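Local coordinates for protein aldose 1-epimerase (Caenorhabditis elegans, PDB 1LUR) that probably interconverts the alpha and beta anomers of aldose sugars such as galactose, at residues A184-F195 and T214-K225. Numbering follows the deposited sequence.
Sequences AEHFLEMEADEF and TGFDFRSGKQLK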
loop_
_atom_site.group_PDB
_atom_site.type_symbol
_atom_site.label_atom_id
_atom_site.label_comp_id
_atom_site.label_asym_id
_atom_site.label_seq_id
_atom_site.Cartn_x
_atom_site.Cartn_y
_atom_site.Cartn_z
ATOM N N ALA A 184 -1.967 13.075 13.545
ATOM C CA ALA A 184 -1.098 13.088 14.715
ATOM C C ALA A 184 -1.799 12.513 15.942
ATOM O O ALA A 184 -1.178 11.834 16.764
ATOM C CB ALA A 184 -0.637 14.508 15.002
ATOM N N GLU A 185 -3.097 12.775 16.057
ATOM C CA GLU A 185 -3.878 12.285 17.190
ATOM C C GLU A 185 -4.332 10.832 17.064
ATOM O O GLU A 185 -4.713 10.210 18.059
ATOM C CB GLU A 185 -5.086 13.196 17.415
ATOM C CG GLU A 185 -4.708 14.626 17.784
ATOM C CD GLU A 185 -3.989 14.714 19.121
ATOM O OE1 GLU A 185 -4.625 14.429 20.161
ATOM O OE2 GLU A 185 -2.788 15.062 19.134
ATOM N N HIS A 186 -4.295 10.285 15.852
ATOM C CA HIS A 186 -4.709 8.901 15.650
ATOM C C HIS A 186 -3.827 7.967 16.467
ATOM O O HIS A 186 -2.647 8.245 16.689
ATOM C CB HIS A 186 -4.598 8.509 14.177
ATOM C CG HIS A 186 -5.723 9.002 13.328
ATOM N ND1 HIS A 186 -6.008 10.340 13.170
ATOM C CD2 HIS A 186 -6.620 8.332 12.565
ATOM C CE1 HIS A 186 -7.030 10.475 12.344
ATOM N NE2 HIS A 186 -7.419 9.273 11.962
ATOM N N PHE A 187 -4.403 6.860 16.919
ATOM C CA PHE A 187 -3.655 5.891 17.703
ATOM C C PHE A 187 -3.248 4.761 16.777
ATOM O O PHE A 187 -3.989 4.400 15.859
ATOM C CB PHE A 187 -4.509 5.321 18.835
ATOM C CG PHE A 187 -4.630 6.223 20.028
ATOM C CD1 PHE A 187 -5.365 7.402 19.960
ATOM C CD2 PHE A 187 -4.016 5.886 21.228
ATOM C CE1 PHE A 187 -5.489 8.230 21.073
ATOM C CE2 PHE A 187 -4.133 6.705 22.345
ATOM C CZ PHE A 187 -4.873 7.879 22.267
ATOM N N LEU A 188 -2.069 4.202 17.015
ATOM C CA LEU A 188 -1.581 3.110 16.192
ATOM C C LEU A 188 -0.910 2.066 17.064
ATOM O O LEU A 188 -0.141 2.396 17.969
ATOM C CB LEU A 188 -0.587 3.635 15.150
ATOM C CG LEU A 188 -0.064 2.650 14.099
ATOM C CD1 LEU A 188 -1.220 2.114 13.257
ATOM C CD2 LEU A 188 0.953 3.360 13.210
ATOM N N GLU A 189 -1.218 0.804 16.798
ATOM C CA GLU A 189 -0.646 -0.302 17.550
ATOM C C GLU A 189 -0.227 -1.376 16.558
ATOM O O GLU A 189 -1.032 -1.828 15.741
ATOM C CB GLU A 189 -1.668 -0.864 18.542
ATOM C CG GLU A 189 -1.164 -2.057 19.332
ATOM C CD GLU A 189 -1.882 -2.218 20.658
ATOM O OE1 GLU A 189 -1.696 -1.354 21.543
ATOM O OE2 GLU A 189 -2.631 -3.203 20.818
HETATM N N MSE A 190 1.037 -1.782 16.628
HETATM C CA MSE A 190 1.555 -2.801 15.725
HETATM C C MSE A 190 2.385 -3.880 16.387
HETATM O O MSE A 190 3.142 -3.621 17.323
HETATM C CB MSE A 190 2.422 -2.153 14.648
HETATM C CG MSE A 190 1.771 -2.000 13.297
HETATM SE SE MSE A 190 3.143 -1.856 11.932
HETATM C CE MSE A 190 3.364 -3.732 11.527
ATOM N N GLU A 191 2.251 -5.098 15.882
ATOM C CA GLU A 191 3.000 -6.217 16.416
ATOM C C GLU A 191 4.297 -6.237 15.606
ATOM O O GLU A 191 4.494 -7.096 14.745
ATOM C CB GLU A 191 2.233 -7.522 16.211
ATOM C CG GLU A 191 0.821 -7.515 16.775
ATOM C CD GLU A 191 0.775 -7.069 18.221
ATOM O OE1 GLU A 191 1.595 -7.569 19.021
ATOM O OE2 GLU A 191 -0.086 -6.224 18.557
ATOM N N ALA A 192 5.168 -5.268 15.869
ATOM C CA ALA A 192 6.443 -5.175 15.162
ATOM C C ALA A 192 7.605 -4.916 16.117
ATOM O O ALA A 192 7.659 -3.878 16.767
ATOM C CB ALA A 192 6.370 -4.066 14.123
ATOM N N ASP A 193 8.537 -5.859 16.189
ATOM C CA ASP A 193 9.697 -5.716 17.072
ATOM C C ASP A 193 10.882 -5.066 16.370
ATOM O O ASP A 193 11.782 -4.527 17.023
ATOM C CB ASP A 193 10.141 -7.076 17.605
ATOM C CG ASP A 193 9.104 -7.719 18.492
ATOM O OD1 ASP A 193 8.461 -6.986 19.270
ATOM O OD2 ASP A 193 8.939 -8.956 18.421
ATOM N N GLU A 194 10.879 -5.121 15.041
ATOM C CA GLU A 194 11.956 -4.545 14.242
ATOM C C GLU A 194 11.478 -3.688 13.078
ATOM O O GLU A 194 10.314 -3.757 12.668
ATOM C CB GLU A 194 12.824 -5.665 13.679
ATOM C CG GLU A 194 13.771 -6.292 14.660
ATOM C CD GLU A 194 14.480 -7.487 14.071
ATOM O OE1 GLU A 194 15.661 -7.701 14.407
ATOM O OE2 GLU A 194 13.853 -8.220 13.273
ATOM N N PHE A 195 12.389 -2.875 12.547
ATOM C CA PHE A 195 12.069 -2.015 11.420
ATOM C C PHE A 195 13.264 -1.980 10.476
ATOM O O PHE A 195 14.393 -2.274 10.880
ATOM C CB PHE A 195 11.669 -0.606 11.877
ATOM C CG PHE A 195 12.809 0.253 12.357
ATOM C CD1 PHE A 195 13.418 1.162 11.501
ATOM C CD2 PHE A 195 13.222 0.206 13.687
ATOM C CE1 PHE A 195 14.420 2.023 11.960
ATOM C CE2 PHE A 195 14.223 1.061 14.159
ATOM C CZ PHE A 195 14.821 1.973 13.296
ATOM N N THR A 214 12.903 3.049 20.648
ATOM C CA THR A 214 12.884 3.958 19.500
ATOM C C THR A 214 11.492 4.550 19.310
ATOM O O THR A 214 10.528 4.101 19.932
ATOM C CB THR A 214 13.272 3.233 18.190
ATOM O OG1 THR A 214 12.212 2.348 17.799
ATOM C CG2 THR A 214 14.549 2.432 18.385
ATOM N N GLY A 215 11.393 5.548 18.438
ATOM C CA GLY A 215 10.114 6.183 18.182
ATOM C C GLY A 215 9.192 5.387 17.275
ATOM O O GLY A 215 8.096 5.849 16.940
ATOM N N PHE A 216 9.630 4.197 16.868
ATOM C CA PHE A 216 8.828 3.345 15.994
ATOM C C PHE A 216 8.179 2.204 16.773
ATOM O O PHE A 216 7.616 1.288 16.173
ATOM C CB PHE A 216 9.685 2.743 14.871
ATOM C CG PHE A 216 10.258 3.759 13.916
ATOM C CD1 PHE A 216 9.467 4.776 13.394
ATOM C CD2 PHE A 216 11.590 3.676 13.517
ATOM C CE1 PHE A 216 9.994 5.699 12.486
ATOM C CE2 PHE A 216 12.123 4.592 12.612
ATOM C CZ PHE A 216 11.324 5.604 12.095
ATOM N N ASP A 217 8.277 2.238 18.102
ATOM C CA ASP A 217 7.680 1.183 18.922
ATOM C C ASP A 217 6.208 1.518 19.097
ATOM O O ASP A 217 5.858 2.432 19.842
ATOM C CB ASP A 217 8.350 1.090 20.303
ATOM C CG ASP A 217 8.131 -0.271 20.978
ATOM O OD1 ASP A 217 7.052 -0.879 20.792
ATOM O OD2 ASP A 217 9.034 -0.733 21.709
ATOM N N PHE A 218 5.355 0.784 18.388
ATOM C CA PHE A 218 3.911 0.982 18.445
ATOM C C PHE A 218 3.284 -0.241 19.093
ATOM O O PHE A 218 2.070 -0.428 19.033
ATOM C CB PHE A 218 3.331 1.137 17.033
ATOM C CG PHE A 218 3.744 2.402 16.332
ATOM C CD1 PHE A 218 3.157 3.619 16.659
ATOM C CD2 PHE A 218 4.716 2.374 15.334
ATOM C CE1 PHE A 218 3.529 4.793 16.002
ATOM C CE2 PHE A 218 5.096 3.543 14.669
ATOM C CZ PHE A 218 4.501 4.754 15.003
ATOM N N ARG A 219 4.117 -1.074 19.707
ATOM C CA ARG A 219 3.645 -2.285 20.362
ATOM C C ARG A 219 2.666 -2.034 21.505
ATOM O O ARG A 219 1.902 -2.924 21.873
ATOM C CB ARG A 219 4.838 -3.107 20.862
ATOM C CG ARG A 219 5.652 -3.739 19.732
ATOM C CD ARG A 219 6.885 -4.478 20.241
ATOM N NE ARG A 219 7.929 -3.563 20.696
ATOM C CZ ARG A 219 9.132 -3.947 21.114
ATOM N NH1 ARG A 219 9.453 -5.235 21.140
ATOM N NH2 ARG A 219 10.020 -3.040 21.494
ATOM N N SER A 220 2.679 -0.821 22.050
ATOM C CA SER A 220 1.787 -0.470 23.151
ATOM C C SER A 220 0.643 0.438 22.712
ATOM O O SER A 220 -0.170 0.866 23.533
ATOM C CB SER A 220 2.578 0.217 24.266
ATOM O OG SER A 220 3.188 1.405 23.789
ATOM N N GLY A 221 0.587 0.733 21.419
ATOM C CA GLY A 221 -0.465 1.589 20.906
ATOM C C GLY A 221 -0.351 3.013 21.413
ATOM O O GLY A 221 -0.612 3.287 22.584
ATOM N N LYS A 222 0.041 3.924 20.531
ATOM C CA LYS A 222 0.189 5.326 20.898
ATOM C C LYS A 222 -0.258 6.213 19.745
ATOM O O LYS A 222 -0.589 5.723 18.667
ATOM C CB LYS A 222 1.647 5.639 21.239
ATOM C CG LYS A 222 2.612 5.480 20.067
ATOM C CD LYS A 222 3.875 6.303 20.293
ATOM C CE LYS A 222 4.877 6.156 19.155
ATOM N NZ LYS A 222 5.489 4.800 19.112
ATOM N N GLN A 223 -0.268 7.521 19.972
ATOM C CA GLN A 223 -0.674 8.453 18.931
ATOM C C GLN A 223 0.519 8.738 18.031
ATOM O O GLN A 223 1.658 8.800 18.496
ATOM C CB GLN A 223 -1.190 9.751 19.548
ATOM C CG GLN A 223 -2.526 9.609 20.253
ATOM C CD GLN A 223 -2.896 10.852 21.028
ATOM O OE1 GLN A 223 -2.219 11.213 21.992
ATOM N NE2 GLN A 223 -3.966 11.519 20.613
ATOM N N LEU A 224 0.252 8.912 16.741
ATOM C CA LEU A 224 1.307 9.185 15.775
ATOM C C LEU A 224 2.144 10.414 16.106
ATOM O O LEU A 224 3.343 10.432 15.842
ATOM C CB LEU A 224 0.708 9.325 14.375
ATOM C CG LEU A 224 0.127 8.026 13.816
ATOM C CD1 LEU A 224 -0.516 8.292 12.469
ATOM C CD2 LEU A 224 1.231 6.983 13.693
ATOM N N LYS A 225 1.519 11.433 16.689
ATOM C CA LYS A 225 2.243 12.651 17.040
ATOM C C LYS A 225 3.488 12.358 17.872
ATOM O O LYS A 225 4.379 13.200 17.986
ATOM C CB LYS A 225 1.339 13.623 17.809
ATOM C CG LYS A 225 0.836 13.101 19.150
ATOM C CD LYS A 225 0.138 14.202 19.938
ATOM C CE LYS A 225 -0.468 13.672 21.231
ATOM N NZ LYS A 225 0.524 12.954 22.087
HETATM O O HOH W 1 6.526 -1.365 16.578
#
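The carbonyl oxygen F218 O is gripped from opposite faces of its plane: M190 N, 2.9 Å from F218 O, crosses from the neighbouring strand, and G221 N closes the type I turn F218-G221. That turn delivers the chain into a short antiparallel pairing, where L188 N donates to K222 O over 2.7 Å and K222 N returns the bond to L188 O. One residue on, F187 and Q223 form a non-hydrogen-bonded pair. Q223 CG lies over one face of the F187 ring, 3.5 Å from its centroid, and the amide plane is turned 24° from the ring. The extended Q223 chain carries NE2 to a lone pair of E185 O in the carbonyl plane, with a weaker, bent bond to E185 OE1. L188 and K222 point to the other face of the sheet; with CG anti to its backbone N (chi1 -174°), L188 sets CD2 over the centre of the F218 ring and 3.7 Å from L224 CD2. Within the same turn, R219 centres a salt-bridge network: NH1 meets D193 OD1 at 2.7 Å from above the carboxylate plane, while NE and NH2 hold D217 side-on; D217 OD1 also accepts R219 N in an Asx turn. Without the guanidinium, as with an alanine here, D193 and D217 would probably lose the positive group that joins them. A water joins A192 O, F216 O and F218 N. Just before the turn, F216 points its edge at the face of F195, past the corner at D193, a T-shaped pair with centroids 4.7 Å apart and planes at 66°. Strand 187-192 runs between 256-259 and the outermost strand 222-223: the arrangement is an antiparallel sheet edge in the beta-sandwich fold of the galactose mutarotase family.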